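Local coordinates for exported protein (Bacteroides fragilis, PDB 4I17) that is of unknown function but, being built of tetratricopeptide (TPR) repeats, probably acts as a helical scaffold for protein-protein interaction, at residues Ile67-Asn72 with Ala76-Gly81; Ala97-Gly102 with Glu113-Ile118; Thr144-Thr147 with Trp151-Asp154. All coordinates share one frame; numbering follows the deposited sequence.

Contact 1: Ile67-Asn72 with Ala76-Gly81; sequences IAIKKN and ANAYIG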
ATOM      1  N   ILE A  67      14.069 -16.574   2.932  1.00 21.81           N
ATOM      2  CA  ILE A  67      14.829 -17.379   3.907  1.00 21.36           C
ATOM      3  C   ILE A  67      14.719 -16.683   5.243  1.00 23.64           C
ATOM      4  O   ILE A  67      14.372 -17.315   6.239  1.00 23.25           O
ATOM      5  CB  ILE A  67      16.308 -17.634   3.492  1.00 25.96           C
ATOM      6  CG1 ILE A  67      16.387 -18.488   2.191  1.00 26.96           C
ATOM      7  CG2 ILE A  67      17.099 -18.316   4.639  1.00 26.94           C
ATOM      8  CD1 ILE A  67      17.820 -18.603   1.578  1.00 34.85           C
ATOM      9  N   ALA A  68      14.972 -15.371   5.271  1.00 20.13           N
ATOM     10  CA  ALA A  68      14.849 -14.593   6.509  1.00 20.32           C
ATOM     11  C   ALA A  68      13.422 -14.668   7.040  1.00 23.78           C
ATOM     12  O   ALA A  68      13.226 -14.872   8.242  1.00 24.24           O
ATOM     13  CB  ALA A  68      15.255 -13.139   6.265  1.00 20.26           C
ATOM     14  N   ILE A  69      12.401 -14.564   6.142  1.00 17.97           N
ATOM     15  CA  ILE A  69      11.005 -14.626   6.563  1.00 18.16           C
ATOM     16  C   ILE A  69      10.704 -15.981   7.194  1.00 22.94           C
ATOM     17  O   ILE A  69      10.095 -16.019   8.257  1.00 23.92           O
ATOM     18  CB  ILE A  69      10.044 -14.308   5.397  1.00 20.30           C
ATOM     19  CG1 ILE A  69      10.243 -12.852   4.939  1.00 19.62           C
ATOM     20  CG2 ILE A  69       8.554 -14.573   5.800  1.00 23.10           C
ATOM     21  CD1 ILE A  69       9.507 -12.471   3.598  1.00 17.94           C
ATOM     22  N   LYS A  70      11.140 -17.076   6.551  1.00 21.48           N
ATOM     23  CA  LYS A  70      10.843 -18.412   7.064  0.50 22.80           C
ATOM     24  C   LYS A  70      11.569 -18.675   8.396  1.00 27.37           C
ATOM     25  O   LYS A  70      11.064 -19.462   9.199  1.00 28.58           O
ATOM     26  CB  LYS A  70      11.171 -19.476   6.020  0.50 26.47           C
ATOM     27  CG  LYS A  70      10.109 -19.575   4.939  0.50 32.24           C
ATOM     28  CD  LYS A  70      10.521 -20.543   3.846  0.50 42.60           C
ATOM     29  CE  LYS A  70       9.555 -20.543   2.689  0.50 50.46           C
ATOM     30  NZ  LYS A  70      10.062 -21.363   1.558  0.50 62.43           N
ATOM     31  N   LYS A  71      12.686 -17.973   8.670  1.00 22.32           N
ATOM     32  CA  LYS A  71      13.387 -18.134   9.952  0.50 21.56           C
ATOM     33  C   LYS A  71      12.897 -17.091  10.985  1.00 25.79           C
ATOM     34  O   LYS A  71      13.472 -17.000  12.075  1.00 27.71           O
ATOM     35  CB  LYS A  71      14.913 -18.038   9.770  0.50 22.79           C
ATOM     36  CG  LYS A  71      15.542 -19.054   8.809  0.50 26.03           C
ATOM     37  CD  LYS A  71      15.416 -20.523   9.244  0.50 33.50           C
ATOM     38  CE  LYS A  71      16.453 -21.407   8.580  0.50 39.88           C
ATOM     39  NZ  LYS A  71      16.276 -21.508   7.100  0.50 40.76           N
ATOM     40  N   ASN A  72      11.840 -16.305  10.651  1.00 22.70           N
ATOM     41  CA  ASN A  72      11.234 -15.284  11.542  1.00 21.64           C
ATOM     42  C   ASN A  72      12.255 -14.244  11.937  1.00 24.28           C
ATOM     43  O   ASN A  72      12.269 -13.799  13.084  1.00 25.32           O
ATOM     44  CB  ASN A  72      10.681 -15.945  12.839  1.00 23.85           C
ATOM     45  CG  ASN A  72       9.848 -17.169  12.629  1.00 38.75           C
ATOM     46  OD1 ASN A  72      10.221 -18.287  13.015  1.00 36.09           O
ATOM     47  ND2 ASN A  72       8.731 -16.989  11.993  1.00 25.65           N
ATOM     48  N   ALA A  76       9.791  -7.334   9.529  1.00 22.53           N
ATOM     49  CA  ALA A  76       9.297  -6.163   8.791  1.00 23.18           C
ATOM     50  C   ALA A  76      10.263  -5.781   7.667  1.00 24.31           C
ATOM     51  O   ALA A  76       9.832  -5.547   6.535  1.00 22.95           O
ATOM     52  CB  ALA A  76       9.095  -4.988   9.726  1.00 25.00           C
ATOM     53  N   ASN A  77      11.555  -5.773   7.955  1.00 21.43           N
ATOM     54  CA  ASN A  77      12.549  -5.443   6.936  1.00 20.40           C
ATOM     55  C   ASN A  77      12.609  -6.493   5.830  1.00 22.48           C
ATOM     56  O   ASN A  77      12.812  -6.124   4.671  1.00 21.90           O
ATOM     57  CB  ASN A  77      13.917  -5.278   7.579  1.00 24.00           C
ATOM     58  CG  ASN A  77      14.012  -3.967   8.318  1.00 38.45           C
ATOM     59  OD1 ASN A  77      13.455  -2.953   7.900  1.00 38.18           O
ATOM     60  ND2 ASN A  77      14.648  -3.982   9.468  1.00 33.81           N
ATOM     61  N   ALA A  78      12.449  -7.791   6.176  1.00 19.41           N
ATOM     62  CA  ALA A  78      12.491  -8.880   5.182  1.00 19.66           C
ATOM     63  C   ALA A  78      11.267  -8.806   4.249  1.00 19.80           C
ATOM     64  O   ALA A  78      11.420  -8.979   3.043  1.00 18.78           O
ATOM     65  CB  ALA A  78      12.549 -10.237   5.876  1.00 20.92           C
ATOM     66  N   TYR A  79      10.062  -8.518   4.786  1.00 16.56           N
ATOM     67  CA  TYR A  79       8.879  -8.346   3.912  1.00 16.10           C
ATOM     68  C   TYR A  79       9.018  -7.108   3.032  1.00 19.31           C
ATOM     69  O   TYR A  79       8.622  -7.161   1.878  1.00 20.05           O
ATOM     70  CB  TYR A  79       7.582  -8.221   4.720  1.00 17.56           C
ATOM     71  CG  TYR A  79       7.020  -9.565   5.122  1.00 21.74           C
ATOM     72  CD1 TYR A  79       6.411 -10.400   4.184  1.00 24.99           C
ATOM     73  CD2 TYR A  79       7.117 -10.016   6.430  1.00 23.65           C
ATOM     74  CE1 TYR A  79       5.900 -11.646   4.549  1.00 28.13           C
ATOM     75  CE2 TYR A  79       6.584 -11.249   6.815  1.00 25.04           C
ATOM     76  CZ  TYR A  79       5.982 -12.061   5.868  1.00 30.84           C
ATOM     77  OH  TYR A  79       5.463 -13.271   6.243  1.00 30.70           O
ATOM     78  N   ILE A  80       9.564  -5.996   3.573  1.00 19.83           N
ATOM     79  CA  ILE A  80       9.741  -4.748   2.816  1.00 20.53           C
ATOM     80  C   ILE A  80      10.730  -5.002   1.694  1.00 23.61           C
ATOM     81  O   ILE A  80      10.482  -4.603   0.556  1.00 22.63           O
ATOM     82  CB  ILE A  80      10.162  -3.569   3.727  1.00 25.30           C
ATOM     83  CG1 ILE A  80       9.002  -3.152   4.644  1.00 26.25           C
ATOM     84  CG2 ILE A  80      10.702  -2.359   2.907  1.00 27.15           C
ATOM     85  CD1 ILE A  80       9.458  -2.348   5.881  1.00 36.07           C
ATOM     86  N   GLY A  81      11.810  -5.718   2.017  1.00 19.63           N
ATOM     87  CA  GLY A  81      12.823  -6.085   1.037  1.00 18.28           C
ATOM     88  C   GLY A  81      12.264  -6.936  -0.086  1.00 20.11           C
ATOM     89  O   GLY A  81      12.560  -6.691  -1.250  1.00 19.67           O
TER
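Ile-69 and Ala-78 face each other with their CA atoms 6.1 Å apart, the nearest backbone approach between the C-terminal end of helix 58-70 and the first turns of helix 75-88. At this point the small Ala-78 looks onto Ile-69: its CB meets CG1 of Ile-69 at 3.6 Å and CB of Ala-68 at 4.0 Å. Beyond the two alanines, Ile-69 deals with Tyr-79 through both of its branches. CD1 of Ile-69, at the end of the longer branch, lies over one face of the Tyr-79 ring in a CH-pi contact, 3.9 Å from the centroid and 18° off the ring normal, displaced toward the rim atoms CD1 and CE1 of Tyr-79. The shorter branch, CG2, reaches the phenol end, 3.4 Å from Tyr-79 OH. The first torsion of Tyr-79 (chi1 -83°) sends the ring back alongside its backbone N, toward Ile-69, and the two side chains cross at about a right angle. Consecutive helices packed side by side after a short turn, as 58-70 and 75-88 are, with alanines at the close point, are consistent with the TPR fold. The turn begins with a Schellman motif: Asn-72, at positive phi, is the C-prime residue, its N bonding to Ile-69 O at 3.0 Å while Tyr-73 N reaches Ala-68 O. Tyr-79 also touches Thr-98, Glu-101 and Ala-105 of helix 92-105.

Contact 2: Ala97-Gly102 with Glu113-Ile118; sequences ATLTEG and EKLYAI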
ATOM      1  N   ALA A  97       0.718  -8.050  -2.682  1.00 19.92           N
ATOM      2  CA  ALA A  97       0.461  -9.346  -2.020  1.00 20.89           C
ATOM      3  C   ALA A  97       1.477  -9.589  -0.891  1.00 21.52           C
ATOM      4  O   ALA A  97       1.102 -10.036   0.190  1.00 20.58           O
ATOM      5  CB  ALA A  97       0.523 -10.484  -3.028  1.00 22.97           C
ATOM      6  N   THR A  98       2.745  -9.227  -1.119  1.00 17.01           N
ATOM      7  CA  THR A  98       3.817  -9.367  -0.121  1.00 17.11           C
ATOM      8  C   THR A  98       3.586  -8.411   1.015  1.00 20.85           C
ATOM      9  O   THR A  98       3.683  -8.820   2.174  1.00 18.97           O
ATOM     10  CB  THR A  98       5.212  -9.162  -0.745  1.00 22.28           C
ATOM     11  OG1 THR A  98       5.346 -10.063  -1.838  1.00 24.22           O
ATOM     12  CG2 THR A  98       6.330  -9.464   0.249  1.00 21.82           C
ATOM     13  N   LEU A  99       3.267  -7.143   0.711  1.00 17.98           N
ATOM     14  CA  LEU A  99       2.977  -6.211   1.807  1.00 18.18           C
ATOM     15  C   LEU A  99       1.787  -6.691   2.634  1.00 23.76           C
ATOM     16  O   LEU A  99       1.786  -6.486   3.846  1.00 23.88           O
ATOM     17  CB  LEU A  99       2.710  -4.795   1.282  1.00 19.14           C
ATOM     18  CG  LEU A  99       3.931  -4.067   0.675  1.00 22.80           C
ATOM     19  CD1 LEU A  99       3.486  -2.751   0.046  1.00 23.97           C
ATOM     20  CD2 LEU A  99       4.992  -3.772   1.752  1.00 25.39           C
ATOM     21  N   THR A 100       0.770  -7.315   1.984  1.00 22.12           N
ATOM     22  CA  THR A 100      -0.436  -7.809   2.668  1.00 21.92           C
ATOM     23  C   THR A 100      -0.027  -8.919   3.636  1.00 26.19           C
ATOM     24  O   THR A 100      -0.481  -8.938   4.777  1.00 25.62           O
ATOM     25  CB  THR A 100      -1.508  -8.237   1.658  1.00 26.34           C
ATOM     26  OG1 THR A 100      -1.789  -7.132   0.785  1.00 25.35           O
ATOM     27  CG2 THR A 100      -2.819  -8.681   2.344  1.00 27.56           C
ATOM     28  N   GLU A 101       0.840  -9.841   3.184  1.00 24.57           N
ATOM     29  CA  GLU A 101       1.376 -10.907   4.030  1.00 25.72           C
ATOM     30  C   GLU A 101       2.163 -10.295   5.196  1.00 29.02           C
ATOM     31  O   GLU A 101       1.994 -10.718   6.324  1.00 27.87           O
ATOM     32  CB  GLU A 101       2.278 -11.850   3.211  1.00 27.74           C
ATOM     33  CG  GLU A 101       1.502 -12.807   2.315  1.00 42.39           C
ATOM     34  CD  GLU A 101       0.433 -13.629   3.018  1.00 79.83           C
ATOM     35  OE1 GLU A 101       0.762 -14.311   4.017  1.00 78.24           O
ATOM     36  OE2 GLU A 101      -0.743 -13.557   2.592  1.00 79.92           O
ATOM     37  N   GLY A 102       2.932  -9.245   4.922  1.00 24.82           N
ATOM     38  CA  GLY A 102       3.712  -8.556   5.946  1.00 25.02           C
ATOM     39  C   GLY A 102       2.873  -7.877   7.008  1.00 31.70           C
ATOM     40  O   GLY A 102       3.200  -7.997   8.184  1.00 31.44           O
ATOM     41  N   GLU A 113       2.805  -0.518   7.154  1.00 28.14           N
ATOM     42  CA  GLU A 113       1.488   0.124   7.014  1.00 28.56           C
ATOM     43  C   GLU A 113       1.558   1.296   6.061  1.00 29.95           C
ATOM     44  O   GLU A 113       0.626   1.443   5.276  1.00 27.88           O
ATOM     45  CB  GLU A 113       0.886   0.584   8.348  1.00 31.05           C
ATOM     46  CG  GLU A 113       0.344  -0.545   9.204  1.00 41.44           C
ATOM     47  CD  GLU A 113      -0.623  -0.144  10.307  1.00 60.96           C
ATOM     48  OE1 GLU A 113      -0.827   1.073  10.542  1.00 43.86           O
ATOM     49  OE2 GLU A 113      -1.204  -1.066  10.923  1.00 54.46           O
ATOM     50  N   LYS A 114       2.652   2.110   6.102  1.00 26.50           N
ATOM     51  CA  LYS A 114       2.776   3.255   5.199  0.50 25.73           C
ATOM     52  C   LYS A 114       2.805   2.782   3.757  1.00 28.56           C
ATOM     53  O   LYS A 114       2.051   3.296   2.961  1.00 28.65           O
ATOM     54  CB  LYS A 114       4.014   4.116   5.500  0.50 27.23           C
ATOM     55  CG  LYS A 114       3.889   4.979   6.752  0.50 24.10           C
ATOM     56  CD  LYS A 114       5.203   5.716   7.034  0.50 33.55           C
ATOM     57  CE  LYS A 114       5.115   6.662   8.212  0.50 33.64           C
ATOM     58  NZ  LYS A 114       4.998   5.946   9.511  0.50 28.57           N
ATOM     59  N   LEU A 115       3.642   1.774   3.426  1.00 22.33           N
ATOM     60  CA  LEU A 115       3.727   1.272   2.046  1.00 22.00           C
ATOM     61  C   LEU A 115       2.403   0.680   1.545  1.00 22.66           C
ATOM     62  O   LEU A 115       2.008   0.916   0.391  1.00 22.17           O
ATOM     63  CB  LEU A 115       4.834   0.226   1.947  1.00 21.35           C
ATOM     64  CG  LEU A 115       6.219   0.756   2.320  1.00 27.50           C
ATOM     65  CD1 LEU A 115       7.209  -0.395   2.539  1.00 27.93           C
ATOM     66  CD2 LEU A 115       6.720   1.755   1.287  1.00 32.56           C
ATOM     67  N   TYR A 116       1.738  -0.085   2.398  1.00 19.61           N
ATOM     68  CA  TYR A 116       0.454  -0.711   2.079  1.00 20.17           C
ATOM     69  C   TYR A 116      -0.592   0.366   1.773  1.00 23.71           C
ATOM     70  O   TYR A 116      -1.288   0.322   0.758  1.00 20.53           O
ATOM     71  CB  TYR A 116       0.003  -1.553   3.288  1.00 20.74           C
ATOM     72  CG  TYR A 116      -1.303  -2.285   3.095  1.00 21.52           C
ATOM     73  CD1 TYR A 116      -1.333  -3.574   2.567  1.00 23.51           C
ATOM     74  CD2 TYR A 116      -2.517  -1.698   3.458  1.00 24.16           C
ATOM     75  CE1 TYR A 116      -2.537  -4.260   2.409  1.00 23.98           C
ATOM     76  CE2 TYR A 116      -3.731  -2.357   3.250  1.00 23.98           C
ATOM     77  CZ  TYR A 116      -3.727  -3.653   2.765  1.00 32.95           C
ATOM     78  OH  TYR A 116      -4.909  -4.324   2.592  1.00 40.17           O
ATOM     79  N   ALA A 117      -0.728   1.310   2.696  1.00 22.04           N
ATOM     80  CA  ALA A 117      -1.717   2.360   2.540  1.00 22.08           C
ATOM     81  C   ALA A 117      -1.373   3.244   1.342  1.00 22.49           C
ATOM     82  O   ALA A 117      -2.289   3.615   0.624  1.00 22.26           O
ATOM     83  CB  ALA A 117      -1.801   3.181   3.810  1.00 24.15           C
ATOM     84  N   ILE A 118      -0.082   3.579   1.106  1.00 18.81           N
ATOM     85  CA  ILE A 118       0.260   4.456  -0.037  1.00 20.30           C
ATOM     86  C   ILE A 118      -0.132   3.755  -1.344  1.00 24.60           C
ATOM     87  O   ILE A 118      -0.664   4.397  -2.257  1.00 23.21           O
ATOM     88  CB  ILE A 118       1.759   4.876   0.014  1.00 24.29           C
ATOM     89  CG1 ILE A 118       1.915   5.955   1.110  1.00 25.75           C
ATOM     90  CG2 ILE A 118       2.279   5.408  -1.360  1.00 28.28           C
ATOM     91  CD1 ILE A 118       3.291   6.085   1.654  1.00 39.02           C
TER
HETATM   92  O   HOH W   1      -4.364  -6.464   0.054  1.00 34.49           O
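Leu-99 projects from helix 92-105 toward Leu-115 and Tyr-116 of helix 110-129. Its CB lies 4.4 Å from Tyr-116 CD1, a loose approach to the near end of the ring. From there CG stands anti to the carbonyl carbon (chi1 -68°) and carries both methyls to the Leu-115 side: CD1 meets Leu-115 CB at 3.8 Å, and CD2 touches Leu-115 CB and, at 4.1 Å, Leu-115 CD1. The two leucines cross at about a right angle. One residue on, Thr-100 OG1 sits in the plane of the Tyr-116 ring, at its edge, 3.4 Å from CE1. That hydroxyl bonds to Ile-96 O in its own helix. Thr-100 OG1 also accepts a 2.8 Å hydrogen bond from a water; the same water has a weak link to Tyr-116 OH, whose stronger partner is Asp-145. The axes of segments 97-102 and 113-118 pass 9.7 Å apart, their directions 137° apart, well away from strict antiparallel, within an all-helical TPR stack. Helix 75-88 borders this pair, with Ser-83 against Leu-99, while the loop before helix 149-174 brings Val-146 onto Tyr-116.

Contact 3: Thr144-Thr147 with Trp151-Asp154; sequences TDVT and WKTD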
ATOM      1  N   THR A 144      -8.103   1.494   4.368  1.00 28.96           N
ATOM      2  CA  THR A 144      -8.650   1.643   5.735  1.00 30.33           C
ATOM      3  C   THR A 144      -8.290   0.417   6.598  1.00 38.29           C
ATOM      4  O   THR A 144      -8.537   0.465   7.802  1.00 39.67           O
ATOM      5  CB  THR A 144     -10.194   1.891   5.759  1.00 34.73           C
ATOM      6  OG1 THR A 144     -10.891   0.694   5.407  1.00 34.04           O
ATOM      7  CG2 THR A 144     -10.652   3.028   4.866  1.00 31.00           C
ATOM      8  N   ASP A 145      -7.693  -0.667   6.007  1.00 36.04           N
ATOM      9  CA  ASP A 145      -7.286  -1.910   6.718  1.00 37.29           C
ATOM     10  C   ASP A 145      -6.073  -1.725   7.645  1.00 42.58           C
ATOM     11  O   ASP A 145      -5.719  -2.645   8.384  1.00 45.26           O
ATOM     12  CB  ASP A 145      -6.944  -3.052   5.738  1.00 40.35           C
ATOM     13  CG  ASP A 145      -8.026  -3.474   4.758  1.00 52.02           C
ATOM     14  OD1 ASP A 145      -9.220  -3.188   5.022  1.00 51.45           O
ATOM     15  OD2 ASP A 145      -7.678  -4.115   3.730  1.00 57.12           O
ATOM     16  N   VAL A 146      -5.408  -0.578   7.574  1.00 36.68           N
ATOM     17  CA  VAL A 146      -4.265  -0.274   8.434  1.00 35.70           C
ATOM     18  C   VAL A 146      -4.801   0.029   9.847  1.00 36.22           C
ATOM     19  O   VAL A 146      -5.957   0.443   9.988  1.00 36.31           O
ATOM     20  CB  VAL A 146      -3.387   0.874   7.872  1.00 39.50           C
ATOM     21  CG1 VAL A 146      -2.714   0.476   6.551  1.00 40.32           C
ATOM     22  CG2 VAL A 146      -4.181   2.160   7.709  1.00 38.13           C
ATOM     23  N   THR A 147      -3.981  -0.177  10.873  1.00 30.68           N
ATOM     24  CA  THR A 147      -4.409   0.064  12.252  1.00 30.52           C
ATOM     25  C   THR A 147      -4.245   1.531  12.627  1.00 32.98           C
ATOM     26  O   THR A 147      -4.912   1.993  13.544  1.00 34.55           O
ATOM     27  CB  THR A 147      -3.633  -0.835  13.246  1.00 38.30           C
ATOM     28  OG1 THR A 147      -2.267  -0.446  13.258  1.00 40.89           O
ATOM     29  CG2 THR A 147      -3.747  -2.302  12.918  1.00 39.48           C
ATOM     30  N   TRP A 151      -3.721   7.186   9.028  1.00 22.23           N
ATOM     31  CA  TRP A 151      -3.822   6.667   7.671  1.00 23.45           C
ATOM     32  C   TRP A 151      -5.233   6.275   7.357  1.00 22.56           C
ATOM     33  O   TRP A 151      -5.670   6.423   6.212  1.00 22.93           O
ATOM     34  CB  TRP A 151      -2.873   5.500   7.485  1.00 24.27           C
ATOM     35  CG  TRP A 151      -1.464   5.992   7.376  1.00 26.84           C
ATOM     36  CD1 TRP A 151      -0.597   6.235   8.404  1.00 31.00           C
ATOM     37  CD2 TRP A 151      -0.808   6.435   6.179  1.00 26.31           C
ATOM     38  NE1 TRP A 151       0.580   6.771   7.911  1.00 31.71           N
ATOM     39  CE2 TRP A 151       0.482   6.885   6.547  1.00 31.10           C
ATOM     40  CE3 TRP A 151      -1.200   6.537   4.834  1.00 26.68           C
ATOM     41  CZ2 TRP A 151       1.384   7.402   5.617  1.00 29.87           C
ATOM     42  CZ3 TRP A 151      -0.266   6.969   3.905  1.00 28.64           C
ATOM     43  CH2 TRP A 151       1.002   7.408   4.304  1.00 29.34           C
ATOM     44  N   LYS A 152      -5.976   5.798   8.370  1.00 19.33           N
ATOM     45  CA  LYS A 152      -7.393   5.483   8.160  1.00 18.12           C
ATOM     46  C   LYS A 152      -8.132   6.762   7.818  1.00 20.21           C
ATOM     47  O   LYS A 152      -9.014   6.762   6.955  1.00 18.80           O
ATOM     48  CB  LYS A 152      -8.001   4.879   9.427  1.00 21.62           C
ATOM     49  CG  LYS A 152      -7.810   3.385   9.613  1.00 25.85           C
ATOM     50  CD  LYS A 152      -8.821   2.940  10.695  1.00 35.91           C
ATOM     51  CE  LYS A 152      -8.468   1.665  11.410  1.00 42.87           C
ATOM     52  NZ  LYS A 152      -8.696   0.470  10.548  1.00 44.74           N
ATOM     53  N   THR A 153      -7.808   7.849   8.532  1.00 17.09           N
ATOM     54  CA  THR A 153      -8.465   9.141   8.303  1.00 17.23           C
ATOM     55  C   THR A 153      -8.291   9.577   6.859  1.00 21.35           C
ATOM     56  O   THR A 153      -9.245  10.031   6.269  1.00 19.52           O
ATOM     57  CB  THR A 153      -7.890  10.210   9.225  1.00 22.96           C
ATOM     58  OG1 THR A 153      -8.154   9.839  10.568  1.00 24.91           O
ATOM     59  CG2 THR A 153      -8.455  11.601   8.941  1.00 20.34           C
ATOM     60  N   ASP A 154      -7.079   9.500   6.285  1.00 20.74           N
ATOM     61  CA  ASP A 154      -7.023  10.011   4.901  1.00 22.01           C
ATOM     62  C   ASP A 154      -7.635   9.031   3.842  1.00 21.39           C
ATOM     63  O   ASP A 154      -8.095   9.497   2.800  1.00 17.13           O
ATOM     64  CB  ASP A 154      -5.622  10.455   4.575  1.00 26.75           C
ATOM     65  CG  ASP A 154      -5.344  11.745   5.374  1.00 39.75           C
ATOM     66  OD1 ASP A 154      -5.761  12.837   4.910  1.00 38.56           O
ATOM     67  OD2 ASP A 154      -4.819  11.643   6.513  1.00 38.44           O
TER
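Lys-152 runs nearly straight through chi2 and chi3, then bends at chi4 (-74°), and this last turn brings NZ to a point that the carbonyl oxygens of Thr-144 and Val-146 both reach, the apex of a fork. NZ donates a hydrogen bond to each, 2.8 Å to Thr-144 O and 2.8 Å to Val-146 O. Both acceptors are met almost end-on, with C=O...NZ angles of 171° and 160°. The aliphatic part of the lysine lies alongside the same oxygens, CG of Lys-152 being 3.5 Å from Thr-144 O and its CE 3.1 Å from Val-146 O. Next to the lysine, Val-146 turns CG1 anti to its carbonyl carbon, which puts CG2 between the backbone N and that carbon, where it meets Trp-151 CB at 3.6 Å. Only the root of the tryptophan takes part: the indole leads away and packs on Lys-114, Ala-117 and Ile-118 of helix 110-129. The contact folds the chain back on itself after helix 133-143, closing the loop between helices 133-143 and 149-174 onto the start of the second. With two backbone carbonyls gripping one ammonium group, the positive charge is probably stabilised by the negative ends of two carbonyl dipoles that converge on NZ, and the two bonds tie down the loop on both sides of Asp-145.

How the contacts relate
The three contacts follow one another along the chain and along the helical array. Contacts 1 and 2, with centres 14 Å apart, meet where helix 75-88 packs on helices 92-105 and 110-129: Tyr-79 CG is 3.6 Å from Gly-102 CA, and Ile-80 CG1 is 3.9 Å from Leu-115 CD1. Contacts 2 and 3, 12 Å apart by centres, are joined by probable hydrogen bonds, Glu-113 OE2 to Thr-147 OG1 at 2.6 Å and Tyr-116 OH to Asp-145 OD2 at 3.0 Å. Contacts 1 and 3 do not touch, their nearest atoms being about 12 Å apart, so contact 2 bridges them. A sulfate, probably from the crystallisation liquor, lies at contact 3, about 5 Å from the Trp-151 side chain; no active site has been defined.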